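Multi-copper Oxidase CueO (Ochrobactrum, PDB 6EVG) probably couples the one-electron oxidation of phenolic substrates, including lignin model compounds and lignosulfonate, to the reduction of dioxygen to water, as a laccase-like multicopper oxidase. Local coordinates at residues A[176-180]-A[193-199]; A[133-139]-A[493-497]; A[224-229]-A[264-269]; A[231-236]-A[295-299]; A[62-66]-A[143-148]. One frame throughout, in Å; residues are numbered along the deposited sequence.

Contact 1: A[176-180]-A[193-199]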
# COMPACT_ATOMS: atom_id res chain seq x y z
N GLN A 176 -0.44 10.57 1.92
CA GLN A 176 -0.96 10.85 0.58
C GLN A 176 -0.61 12.28 0.18
O GLN A 176 -0.03 13.05 0.96
CB GLN A 176 -2.47 10.60 0.49
CG GLN A 176 -2.86 9.18 0.76
CD GLN A 176 -4.35 8.99 0.85
OE1 GLN A 176 -5.03 9.67 1.66
NE2 GLN A 176 -4.88 8.06 0.04
N ASP A 177 -0.94 12.64 -1.05
CA ASP A 177 -0.81 13.99 -1.54
C ASP A 177 -2.02 14.42 -2.33
O ASP A 177 -2.82 13.59 -2.77
CB ASP A 177 0.50 14.23 -2.32
CG ASP A 177 0.68 13.47 -3.62
OD1 ASP A 177 -0.04 12.49 -3.84
OD2 ASP A 177 1.60 13.88 -4.43
N ARG A 178 -2.20 15.72 -2.47
CA ARG A 178 -3.36 16.30 -3.09
C ARG A 178 -2.95 17.52 -3.94
O ARG A 178 -2.25 18.41 -3.49
CB ARG A 178 -4.32 16.87 -2.03
CG ARG A 178 -4.94 15.84 -1.11
CD ARG A 178 -5.88 14.87 -1.84
NE ARG A 178 -6.98 15.58 -2.44
CZ ARG A 178 -8.10 14.98 -2.84
NH1 ARG A 178 -8.22 13.69 -2.77
NH2 ARG A 178 -9.12 15.74 -3.28
N ARG A 179 -3.47 17.55 -5.18
CA ARG A 179 -3.45 18.76 -6.00
C ARG A 179 -4.58 19.71 -5.58
O ARG A 179 -4.41 20.92 -5.69
CB ARG A 179 -3.51 18.40 -7.48
CG ARG A 179 -3.42 19.55 -8.44
CD ARG A 179 -3.21 19.17 -9.87
NE ARG A 179 -1.97 18.41 -10.02
CZ ARG A 179 -1.60 17.71 -11.09
NH1 ARG A 179 -2.36 17.72 -12.17
NH2 ARG A 179 -0.48 17.03 -11.10
N VAL A 180 -5.71 19.14 -5.18
CA VAL A 180 -6.92 19.90 -4.93
C VAL A 180 -7.47 19.54 -3.55
O VAL A 180 -7.71 18.36 -3.26
CB VAL A 180 -7.97 19.60 -6.00
CG1 VAL A 180 -9.27 20.35 -5.71
CG2 VAL A 180 -7.43 19.95 -7.40
N ASP A 193 0.96 14.02 -16.32
CA ASP A 193 0.54 13.18 -15.15
C ASP A 193 0.41 11.73 -15.56
O ASP A 193 0.79 10.84 -14.79
CB ASP A 193 -0.78 13.66 -14.57
CG ASP A 193 -0.72 15.06 -14.03
OD1 ASP A 193 0.31 15.46 -13.40
OD2 ASP A 193 -1.75 15.78 -14.17
N LEU A 194 -0.12 11.48 -16.74
CA LEU A 194 -0.26 10.07 -17.17
C LEU A 194 1.13 9.47 -17.40
O LEU A 194 1.38 8.30 -17.10
CB LEU A 194 -1.12 9.92 -18.42
CG LEU A 194 -2.55 10.29 -18.25
CD1 LEU A 194 -3.31 10.12 -19.59
CD2 LEU A 194 -3.25 9.51 -17.10
N MET A 195 2.06 10.27 -17.98
CA MET A 195 3.41 9.76 -18.26
C MET A 195 4.24 9.59 -17.01
O MET A 195 4.99 8.60 -16.88
CB MET A 195 4.12 10.62 -19.25
CG MET A 195 3.51 10.54 -20.65
SD MET A 195 4.28 11.50 -21.92
CE MET A 195 5.80 10.59 -22.04
N HIS A 196 4.13 10.49 -16.05
CA HIS A 196 5.08 10.55 -14.90
C HIS A 196 4.46 10.20 -13.57
O HIS A 196 5.20 10.09 -12.60
CB HIS A 196 5.79 11.92 -14.85
CG HIS A 196 6.60 12.18 -16.09
ND1 HIS A 196 7.75 11.49 -16.40
CD2 HIS A 196 6.35 12.97 -17.16
CE1 HIS A 196 8.22 11.90 -17.58
NE2 HIS A 196 7.40 12.82 -18.05
N GLY A 197 3.13 10.07 -13.54
CA GLY A 197 2.39 9.91 -12.28
C GLY A 197 1.84 11.23 -11.80
O GLY A 197 2.44 12.28 -12.00
N PHE A 198 0.68 11.16 -11.15
CA PHE A 198 -0.04 12.31 -10.65
C PHE A 198 0.44 12.61 -9.24
O PHE A 198 0.24 11.78 -8.34
CB PHE A 198 -1.53 12.01 -10.64
CG PHE A 198 -2.44 13.10 -10.15
CD1 PHE A 198 -2.93 14.07 -11.02
CD2 PHE A 198 -2.80 13.19 -8.84
CE1 PHE A 198 -3.85 15.02 -10.61
CE2 PHE A 198 -3.70 14.15 -8.40
CZ PHE A 198 -4.20 15.07 -9.27
N ARG A 199 0.99 13.82 -9.04
CA ARG A 199 1.44 14.30 -7.72
C ARG A 199 0.81 15.67 -7.44
O ARG A 199 0.44 16.41 -8.35
CB ARG A 199 2.96 14.46 -7.67
CG ARG A 199 3.69 13.13 -7.77
CD ARG A 199 5.21 13.18 -7.75
NE ARG A 199 5.88 14.27 -7.06
CZ ARG A 199 7.17 14.65 -7.13
NH1 ARG A 199 8.06 14.11 -7.98
NH2 ARG A 199 7.58 15.62 -6.37
O HOH W 1 0.90 10.95 -5.83
O HOH W 2 0.29 19.77 -8.58
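The guanidinium of R179 meets D193 end-on in a two-pronged salt bridge, with NH1 2.9 Å from D193 OD2 and NH2 2.9 Å from D193 OD1. NH2 also donates to the backbone oxygen R199 O at 3.0 Å, so R179 ties the last turn of helix 191-196 to the chain beyond it. Water 2 extends this network: it accepts from R179 NE at 3.0 Å and gives a long, weak bond to R199 O. F198 lies over one face of the same guanidinium, its CE1 3.5 Å from R179 NH1, while the charged and carbonyl oxygens hold the edge. Nearer the strand, D177 OD2 packs against R199 CA at 3.3 Å, but its charge is answered by R231 and by the backbone of G200. Water 1 lies 2.7 Å from both D177 OD1 and F198 O, between the two. The contact thus joins the end of strand 170-178, in the middle cupredoxin domain, to the helix end whose M195 O accepts from the copper ligand H495. An exposed arginine meets a buried carboxylate and a main-chain carbonyl edge-on, leaving both segments held through side-chain and water-mediated bonds, with no direct backbone pairing.

Contact 2: A[133-139]-A[493-497]. With CU (copper (II) ion), chain B.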
# COMPACT_ATOMS: atom_id res chain seq x y z
N HIS A 133 -9.42 -1.74 -7.51
CA HIS A 133 -8.49 -2.23 -8.52
C HIS A 133 -9.35 -2.48 -9.76
O HIS A 133 -10.14 -3.42 -9.83
CB HIS A 133 -7.75 -3.50 -8.09
CG HIS A 133 -6.69 -3.87 -9.07
ND1 HIS A 133 -5.55 -3.10 -9.25
CD2 HIS A 133 -6.63 -4.86 -9.98
CE1 HIS A 133 -4.84 -3.63 -10.23
NE2 HIS A 133 -5.49 -4.70 -10.71
N LEU A 134 -9.18 -1.60 -10.75
CA LEU A 134 -10.06 -1.52 -11.88
C LEU A 134 -9.24 -1.45 -13.18
O LEU A 134 -8.03 -1.22 -13.16
CB LEU A 134 -10.96 -0.28 -11.75
CG LEU A 134 -11.90 -0.31 -10.54
CD1 LEU A 134 -12.49 1.06 -10.31
CD2 LEU A 134 -12.98 -1.35 -10.70
N HIS A 135 -9.90 -1.58 -14.31
CA HIS A 135 -9.33 -1.40 -15.65
C HIS A 135 -9.53 0.03 -16.08
O HIS A 135 -10.64 0.46 -16.38
CB HIS A 135 -10.01 -2.38 -16.59
CG HIS A 135 -9.55 -2.24 -18.00
ND1 HIS A 135 -10.34 -2.64 -19.06
CD2 HIS A 135 -8.40 -1.79 -18.52
CE1 HIS A 135 -9.69 -2.37 -20.18
NE2 HIS A 135 -8.50 -1.88 -19.89
N GLY A 136 -8.47 0.82 -16.07
CA GLY A 136 -8.50 2.19 -16.53
C GLY A 136 -9.03 3.26 -15.59
O GLY A 136 -8.87 4.45 -15.86
N ASN A 137 -9.61 2.87 -14.46
CA ASN A 137 -10.32 3.73 -13.52
C ASN A 137 -9.79 3.69 -12.08
O ASN A 137 -10.42 4.22 -11.18
CB ASN A 137 -11.86 3.41 -13.51
CG ASN A 137 -12.51 3.87 -14.72
OD1 ASN A 137 -12.91 5.03 -14.80
ND2 ASN A 137 -12.58 3.03 -15.73
N THR A 138 -8.67 3.01 -11.90
CA THR A 138 -8.16 2.86 -10.55
C THR A 138 -7.69 4.17 -9.95
O THR A 138 -7.94 4.46 -8.78
CB THR A 138 -7.00 1.85 -10.55
OG1 THR A 138 -7.42 0.60 -11.04
CG2 THR A 138 -6.39 1.62 -9.13
N ALA A 139 -6.99 4.95 -10.72
CA ALA A 139 -6.39 6.19 -10.20
C ALA A 139 -7.42 7.16 -9.68
O ALA A 139 -7.21 7.79 -8.62
CB ALA A 139 -5.54 6.87 -11.26
N LEU A 493 -0.58 4.76 -10.15
CA LEU A 493 -1.91 4.37 -10.63
C LEU A 493 -2.15 4.83 -12.05
O LEU A 493 -2.88 4.15 -12.83
CB LEU A 493 -2.97 4.88 -9.68
CG LEU A 493 -2.84 4.37 -8.24
CD1 LEU A 493 -4.02 4.86 -7.42
CD2 LEU A 493 -2.76 2.85 -8.21
N GLU A 494 -1.59 5.97 -12.46
CA GLU A 494 -1.68 6.40 -13.85
C GLU A 494 -1.05 5.38 -14.80
O GLU A 494 -1.59 5.11 -15.89
CB GLU A 494 -1.00 7.76 -14.01
CG GLU A 494 -1.76 8.89 -13.37
CD GLU A 494 -1.84 8.85 -11.86
OE1 GLU A 494 -0.78 8.60 -11.22
OE2 GLU A 494 -2.94 9.11 -11.32
N HIS A 495 0.07 4.80 -14.39
CA HIS A 495 0.80 3.83 -15.25
C HIS A 495 -0.04 2.57 -15.38
O HIS A 495 -0.17 2.02 -16.48
CB HIS A 495 2.17 3.52 -14.68
CG HIS A 495 3.11 4.65 -14.75
ND1 HIS A 495 4.36 4.52 -14.16
CD2 HIS A 495 3.03 5.88 -15.32
CE1 HIS A 495 5.00 5.65 -14.44
NE2 HIS A 495 4.21 6.49 -15.11
N GLU A 496 -0.57 2.06 -14.27
CA GLU A 496 -1.44 0.90 -14.32
C GLU A 496 -2.66 1.18 -15.27
O GLU A 496 -3.01 0.34 -16.09
CB GLU A 496 -1.94 0.66 -12.89
CG GLU A 496 -2.84 -0.48 -12.68
CD GLU A 496 -3.46 -0.40 -11.27
OE1 GLU A 496 -2.78 -0.17 -10.30
OE2 GLU A 496 -4.58 -0.51 -11.28
N ASP A 497 -3.26 2.36 -15.14
CA ASP A 497 -4.46 2.70 -15.92
C ASP A 497 -4.16 2.80 -17.43
O ASP A 497 -5.05 2.52 -18.22
CB ASP A 497 -5.11 3.99 -15.46
CG ASP A 497 -5.94 3.90 -14.18
OD1 ASP A 497 -6.35 2.76 -13.80
OD2 ASP A 497 -6.27 4.97 -13.63
CU CU B . 5.15 2.95 -13.20
O HOH W 3 -4.21 -0.91 -7.96
O HOH W 4 -5.91 -0.67 -16.34
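One carboxylate, that of D497, serves two consecutive backbone amides at the start of a helix far away in sequence: T138 N donates to D497 OD1 at 3.0 Å and A139 N to D497 OD2 at 3.0 Å. N137 occupies the N-cap position but makes no capping bond with its own side chain, so the first turn of helix 138-144 receives its acceptors from the last residue of helix 493-497. The approach is tight at G136, whose CA is 4.1 Å from that of D497 and whose positive phi lets the chain turn there. E496, one residue earlier, reaches the same helix start; its OE2 lies 3.1 Å from T138 OG1, which in turn accepts from L134 N at 2.8 Å. Water 3 links E496 OE1 with H133 ND1, and water 4 joins G136 N to E496 O. On the apolar side A139 CB meets L493 CB at 3.6 Å, and T138 CG2 approaches L493 CD2 at 3.9 Å. On the same short helix H495, out of reach of 133-139, binds copper through ND1 at 2.0 Å beside H434 and C490, the histidine-cysteine set of a type 1 centre. The contact therefore joins the first and third cupredoxin domains: its buried acids, D497 matched by two amides and E496 by a water, place the helix that carries a copper ligand directly against the first domain.

Contact 3: A[224-229]-A[264-269]. With EDO (1,2-ethanediol), chain D.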
# COMPACT_ATOMS: atom_id res chain seq x y z
N ILE A 224 2.86 2.54 8.82
CA ILE A 224 2.91 3.55 7.76
C ILE A 224 2.57 2.88 6.41
O ILE A 224 3.17 1.90 6.03
CB ILE A 224 4.28 4.20 7.67
CG1 ILE A 224 4.71 4.76 9.07
CG2 ILE A 224 4.24 5.32 6.63
CD1 ILE A 224 6.12 5.37 9.09
N LEU A 225 1.58 3.47 5.74
CA LEU A 225 1.17 3.08 4.38
C LEU A 225 1.36 4.31 3.47
O LEU A 225 0.93 5.42 3.80
CB LEU A 225 -0.31 2.70 4.38
CG LEU A 225 -0.96 2.60 2.98
CD1 LEU A 225 -0.43 1.46 2.13
CD2 LEU A 225 -2.47 2.45 3.16
N ASN A 226 1.96 4.09 2.27
CA ASN A 226 1.88 5.10 1.22
C ASN A 226 0.64 4.80 0.37
O ASN A 226 0.61 3.81 -0.35
CB ASN A 226 3.15 5.09 0.37
CG ASN A 226 3.07 6.08 -0.74
OD1 ASN A 226 2.03 6.59 -1.10
ND2 ASN A 226 4.26 6.40 -1.32
N GLY A 227 -0.38 5.66 0.54
CA GLY A 227 -1.60 5.52 -0.21
C GLY A 227 -1.77 6.51 -1.38
O GLY A 227 -2.90 6.68 -1.86
N ALA A 228 -0.67 7.13 -1.79
CA ALA A 228 -0.73 8.14 -2.85
C ALA A 228 -0.83 7.47 -4.25
O ALA A 228 -0.52 6.29 -4.41
CB ALA A 228 0.52 8.99 -2.83
N ASN A 229 -1.25 8.28 -5.24
CA ASN A 229 -1.27 7.78 -6.61
C ASN A 229 0.10 7.41 -7.13
O ASN A 229 0.24 6.50 -7.93
CB ASN A 229 -1.91 8.81 -7.55
CG ASN A 229 -3.41 8.82 -7.49
OD1 ASN A 229 -4.02 8.81 -6.41
ND2 ASN A 229 -4.05 8.85 -8.68
N ILE A 264 9.18 4.89 1.23
CA ILE A 264 7.94 4.14 1.11
C ILE A 264 7.29 4.55 -0.19
O ILE A 264 6.93 5.71 -0.39
CB ILE A 264 6.99 4.35 2.30
CG1 ILE A 264 7.69 4.34 3.65
CG2 ILE A 264 5.87 3.33 2.27
CD1 ILE A 264 6.92 4.71 4.80
N SER A 265 7.11 3.56 -1.10
CA SER A 265 6.46 3.81 -2.39
C SER A 265 5.00 3.40 -2.32
O SER A 265 4.60 2.67 -1.38
CB SER A 265 7.24 3.09 -3.52
OG SER A 265 7.13 1.69 -3.46
N PRO A 266 4.19 3.82 -3.30
CA PRO A 266 2.75 3.51 -3.24
C PRO A 266 2.48 2.03 -3.09
O PRO A 266 2.96 1.22 -3.89
CB PRO A 266 2.23 4.09 -4.56
CG PRO A 266 3.14 5.27 -4.80
CD PRO A 266 4.50 4.76 -4.38
N GLY A 267 1.64 1.71 -2.10
CA GLY A 267 1.29 0.33 -1.82
C GLY A 267 2.12 -0.38 -0.79
O GLY A 267 1.66 -1.40 -0.25
N GLU A 268 3.32 0.13 -0.49
CA GLU A 268 4.15 -0.44 0.55
C GLU A 268 3.67 -0.03 1.92
O GLU A 268 3.13 1.06 2.13
CB GLU A 268 5.62 -0.01 0.39
CG GLU A 268 6.34 -0.53 -0.83
CD GLU A 268 7.85 -0.23 -0.68
OE1 GLU A 268 8.24 0.91 -1.02
OE2 GLU A 268 8.57 -1.15 -0.20
N ARG A 269 4.00 -0.94 2.86
CA ARG A 269 3.77 -0.68 4.28
C ARG A 269 5.05 -0.95 5.04
O ARG A 269 5.76 -1.92 4.77
CB ARG A 269 2.66 -1.58 4.90
CG ARG A 269 1.25 -1.30 4.39
CD ARG A 269 0.91 -1.99 3.07
NE ARG A 269 0.78 -3.42 3.26
CZ ARG A 269 0.95 -4.32 2.30
NH1 ARG A 269 1.31 -3.96 1.06
NH2 ARG A 269 0.74 -5.61 2.57
C1 EDO D . 12.04 -1.72 -1.32
O1 EDO D . 10.76 -1.45 -1.88
C2 EDO D . 13.06 -1.82 -2.43
O2 EDO D . 13.27 -0.58 -3.11
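N226 spends both ends of its amide on backbone partners. ND2 donates to I264 O at 2.9 Å and also to R231 O, while OD1 accepts from A228 N at 2.8 Å, forming an Asx turn where strand 219-226 ends. Its main chain is equally occupied: N226 N donates to E268 O at 3.3 Å, and N226 O accepts from G267 N at 2.9 Å. These bonds lie next to the antiparallel pairing of strands 219-226 and 269-275, beyond its last regular pair, the non-hydrogen-bonded L225 and R269, CA to CA 4.6 Å; R269 CA makes a CA-H...O contact of 3.2 Å with I224 O. The strands belong to a sheet of the middle cupredoxin domain, and the approach to the second one is a type II turn from S265 to E268, closed by E268 N to S265 O at 3.0 Å; G267 has the positive phi this turn requires. E268 OE1 takes both S265 N, at 2.9 Å, and S265 OG, at 2.8 Å; its OE2 pairs with K461 and accepts from the ethanediol O1 at 2.8 Å. I224 CG2 packs on I264 CD1 at 3.3 Å.

Contact 4: A[231-236]-A[295-299]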
# COMPACT_ATOMS: atom_id res chain seq x y z
N ARG A 231 3.42 9.57 -5.73
CA ARG A 231 4.51 10.13 -4.95
C ARG A 231 5.17 9.06 -4.10
O ARG A 231 4.48 8.30 -3.40
CB ARG A 231 3.97 11.21 -4.03
CG ARG A 231 5.00 11.88 -3.14
CD ARG A 231 4.44 13.05 -2.37
NE ARG A 231 4.11 14.19 -3.19
CZ ARG A 231 4.94 15.19 -3.50
NH1 ARG A 231 6.19 15.18 -3.04
NH2 ARG A 231 4.53 16.20 -4.23
N ASN A 232 6.51 9.05 -4.06
CA ASN A 232 7.29 8.29 -3.10
C ASN A 232 7.59 9.20 -1.91
O ASN A 232 7.90 10.39 -2.07
CB ASN A 232 8.59 7.81 -3.68
CG ASN A 232 8.38 6.90 -4.87
OD1 ASN A 232 7.58 5.97 -4.80
ND2 ASN A 232 9.10 7.17 -5.96
N PHE A 233 7.47 8.65 -0.69
CA PHE A 233 7.84 9.37 0.50
C PHE A 233 9.19 8.88 0.98
O PHE A 233 9.52 7.71 0.85
CB PHE A 233 6.77 9.21 1.60
CG PHE A 233 5.48 9.87 1.25
CD1 PHE A 233 5.26 11.20 1.44
CD2 PHE A 233 4.44 9.12 0.66
CE1 PHE A 233 4.07 11.82 1.10
CE2 PHE A 233 3.27 9.75 0.26
CZ PHE A 233 3.07 11.08 0.49
N HIS A 234 9.98 9.80 1.58
CA HIS A 234 11.31 9.46 2.07
C HIS A 234 11.37 10.15 3.45
O HIS A 234 11.74 11.33 3.53
CB HIS A 234 12.40 9.98 1.12
CG HIS A 234 12.23 9.57 -0.30
ND1 HIS A 234 12.59 8.32 -0.78
CD2 HIS A 234 11.73 10.26 -1.35
CE1 HIS A 234 12.30 8.27 -2.08
NE2 HIS A 234 11.79 9.44 -2.45
N VAL A 235 10.95 9.43 4.48
CA VAL A 235 10.55 10.07 5.72
C VAL A 235 11.61 10.01 6.80
O VAL A 235 12.26 8.98 6.99
CB VAL A 235 9.19 9.54 6.27
CG1 VAL A 235 8.09 9.68 5.24
CG2 VAL A 235 9.27 8.16 6.77
N ARG A 236 11.74 11.10 7.53
CA ARG A 236 12.58 11.14 8.73
C ARG A 236 11.83 11.91 9.79
O ARG A 236 10.89 12.66 9.50
CB ARG A 236 13.97 11.81 8.47
CG ARG A 236 13.87 13.29 8.14
CD ARG A 236 15.20 13.99 8.33
NE ARG A 236 15.16 15.37 7.94
CZ ARG A 236 15.91 16.33 8.44
NH1 ARG A 236 16.68 16.13 9.49
NH2 ARG A 236 15.76 17.56 7.97
N ASP A 295 13.14 19.00 2.34
CA ASP A 295 12.12 18.34 3.17
C ASP A 295 10.86 19.18 3.26
O ASP A 295 10.89 20.41 3.45
CB ASP A 295 12.67 18.05 4.57
CG ASP A 295 13.41 16.74 4.68
OD1 ASP A 295 12.92 15.75 4.13
OD2 ASP A 295 14.44 16.65 5.47
N LEU A 296 9.73 18.47 3.20
CA LEU A 296 8.39 19.00 3.38
C LEU A 296 7.80 18.42 4.67
O LEU A 296 8.03 17.26 5.01
CB LEU A 296 7.50 18.61 2.20
CG LEU A 296 7.98 19.05 0.82
CD1 LEU A 296 7.05 18.50 -0.25
CD2 LEU A 296 8.09 20.54 0.73
N HIS A 297 7.00 19.23 5.35
CA HIS A 297 6.33 18.82 6.58
C HIS A 297 5.17 17.84 6.28
O HIS A 297 4.32 18.12 5.42
CB HIS A 297 5.77 20.05 7.28
CG HIS A 297 5.17 19.77 8.61
ND1 HIS A 297 5.92 19.62 9.75
CD2 HIS A 297 3.87 19.63 8.97
CE1 HIS A 297 5.08 19.38 10.76
NE2 HIS A 297 3.84 19.40 10.32
N LEU A 298 5.14 16.73 7.02
CA LEU A 298 4.00 15.83 7.03
C LEU A 298 3.09 16.04 8.23
O LEU A 298 1.89 16.20 8.09
CB LEU A 298 4.43 14.37 6.94
CG LEU A 298 4.88 13.93 5.53
CD1 LEU A 298 5.67 12.65 5.60
CD2 LEU A 298 3.63 13.68 4.67
N MET A 299 3.66 15.95 9.45
CA MET A 299 2.88 16.02 10.66
C MET A 299 3.79 16.26 11.86
O MET A 299 5.02 16.18 11.71
CB MET A 299 2.06 14.73 10.88
CG MET A 299 2.92 13.51 11.10
SD MET A 299 2.00 12.03 11.52
CE MET A 299 1.40 12.43 13.12
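This is a side-chain contact between two steeply crossed segments of strand within one twisted sheet of the middle cupredoxin domain. Strand 282-287 lies between strands 233-237 and 295-303, pairing with both, so no backbone hydrogen bond joins the two segments here. The axes of 233-236 and 295-299 pass 8.8 Å apart, their directions differing by 77°, and the nearest CA atoms, those of V235 and D295, are also 8.8 Å apart. A salt bridge spans the gap: R236 donates through NE at 2.9 Å and NH2 at 3.0 Å to a single oxygen, D295 OD2, which lies at the edge of the guanidinium. The other oxygen of D295 pairs with R261, and R236 NH1 turns to N240, so the acid stands between two arginines. L298 supplies the apolar part, its CD1 3.8 Å from V235 CG1 and its CD2 4.0 Å from F233 CE1. L298 and M299 both face L284 in a classic beta bulge. F233 and V235 also pack on L175 of strand 170-178 in the other sheet of the domain, which places this cluster in the interior of the sandwich. Farther along, L296 CD1 comes within 4.4 Å of R231 NH1, although R231 has its salt bridge with D177. The chemistry is divided, with a charge pair toward the partly exposed end and hydrocarbon contacts toward the buried interior.

Contact 5: A[62-66]-A[143-148]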
# COMPACT_ATOMS: atom_id res chain seq x y z
N ALA A 62 -16.78 9.46 4.02
CA ALA A 62 -16.52 10.18 2.79
C ALA A 62 -15.10 10.14 2.29
O ALA A 62 -14.81 10.58 1.17
CB ALA A 62 -16.93 11.63 2.97
N TYR A 63 -14.17 9.60 3.11
CA TYR A 63 -12.75 9.58 2.73
C TYR A 63 -12.03 8.52 3.57
O TYR A 63 -12.33 8.40 4.77
CB TYR A 63 -12.10 10.98 2.96
CG TYR A 63 -10.74 11.08 2.34
CD1 TYR A 63 -10.57 11.38 1.00
CD2 TYR A 63 -9.56 10.82 3.07
CE1 TYR A 63 -9.34 11.36 0.39
CE2 TYR A 63 -8.30 10.81 2.48
CZ TYR A 63 -8.19 11.06 1.12
OH TYR A 63 -6.99 11.03 0.49
N LEU A 64 -11.12 7.77 2.97
CA LEU A 64 -10.42 6.70 3.68
C LEU A 64 -11.46 5.72 4.23
O LEU A 64 -12.50 5.54 3.61
CB LEU A 64 -9.40 7.26 4.66
CG LEU A 64 -8.03 7.51 4.05
CD1 LEU A 64 -7.15 8.23 5.04
CD2 LEU A 64 -7.26 6.32 3.59
N GLY A 65 -11.15 5.04 5.32
CA GLY A 65 -11.93 3.89 5.72
C GLY A 65 -11.48 3.40 7.07
O GLY A 65 -10.57 3.94 7.69
N PRO A 66 -12.14 2.35 7.57
CA PRO A 66 -11.78 1.77 8.86
C PRO A 66 -10.45 1.02 8.81
O PRO A 66 -9.97 0.65 7.74
CB PRO A 66 -12.92 0.81 9.14
CG PRO A 66 -13.35 0.36 7.76
CD PRO A 66 -13.21 1.61 6.93
N HIS A 143 -7.83 8.09 -5.79
CA HIS A 143 -7.54 9.47 -5.40
C HIS A 143 -8.72 10.12 -4.70
O HIS A 143 -8.58 10.93 -3.77
CB HIS A 143 -7.07 10.31 -6.58
CG HIS A 143 -6.40 11.57 -6.13
ND1 HIS A 143 -5.13 11.56 -5.63
CD2 HIS A 143 -6.84 12.85 -6.01
CE1 HIS A 143 -4.85 12.80 -5.21
NE2 HIS A 143 -5.87 13.61 -5.39
N LEU A 144 -9.95 9.80 -5.16
CA LEU A 144 -11.13 10.31 -4.47
C LEU A 144 -11.08 10.02 -3.00
O LEU A 144 -11.63 10.81 -2.21
CB LEU A 144 -12.39 9.76 -5.13
CG LEU A 144 -12.84 10.45 -6.44
CD1 LEU A 144 -13.85 9.57 -7.17
CD2 LEU A 144 -13.40 11.81 -6.16
N GLY A 145 -10.54 8.85 -2.65
CA GLY A 145 -10.28 8.53 -1.25
C GLY A 145 -10.64 7.13 -0.82
O GLY A 145 -10.56 6.84 0.39
N ILE A 146 -10.99 6.21 -1.74
CA ILE A 146 -11.47 4.91 -1.31
C ILE A 146 -10.31 4.00 -0.91
O ILE A 146 -9.53 3.57 -1.77
CB ILE A 146 -12.33 4.27 -2.44
CG1 ILE A 146 -13.51 5.15 -2.80
CG2 ILE A 146 -12.78 2.88 -2.01
CD1 ILE A 146 -14.11 4.78 -4.19
N ALA A 147 -10.23 3.71 0.38
CA ALA A 147 -9.23 2.79 0.92
C ALA A 147 -9.58 2.51 2.35
O ALA A 147 -10.22 3.31 3.01
CB ALA A 147 -7.82 3.34 0.86
N GLY A 148 -9.10 1.35 2.83
CA GLY A 148 -9.14 1.06 4.27
C GLY A 148 -7.91 0.22 4.63
O GLY A 148 -7.13 -0.14 3.77
O HOH W 5 -6.40 11.47 -2.18
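L64, G145 and Y63 bury the most surface here, and all three meet where helix 138-144 ends. G145 closes the helix in a Schellman motif with positive phi, and G145 O accepts from L64 N at 2.8 Å, the hydrogen bond that joins the segments. A side chain on G145 would run into the Y63 ring, whose CE1 already lies 3.4 Å from G145 CA. That ring also presents its edge to L144 O, with CD1 at 3.4 Å, while water 5 donates to both Y63 OH and H143 O, at 2.8 Å each; Y63 OH is further bonded to Q176. L64 CD2 touches A147 CB at 4.1 Å, and beyond it G65 CA comes within 4.2 Å of G148 CA. The contact lies in the first cupredoxin domain, where the segments lead into the neighbouring parallel strands 67-71 and 148-153. Close backbone approach thus depends on glycines, with one direct hydrogen bond and a water satisfying carbonyls at the helix end.

In the fold
Contact 2 holds the copper ligand H495, and contacts 1 and 3 touch it directly. Contact 1 is centred about 13 Å away: M195 O is 2.9 Å from H495 NE2, and F198 N is 2.9 Å from E494 OE1. N229 of contact 3 reaches two others, with ND2 2.9 Å from E494 OE2 in contact 2 and OD1 3.1 Å from H143 ND1 in contact 5. Contacts 3 and 4 cross along the chain and share a domain, I264 N lying 2.9 Å from F233 O. The salt bridge from D177 OD2 to R231 NE, 2.8 Å, connects contacts 1 and 4, whereas contacts 2 and 4 stay about 7 Å apart at their nearest atoms.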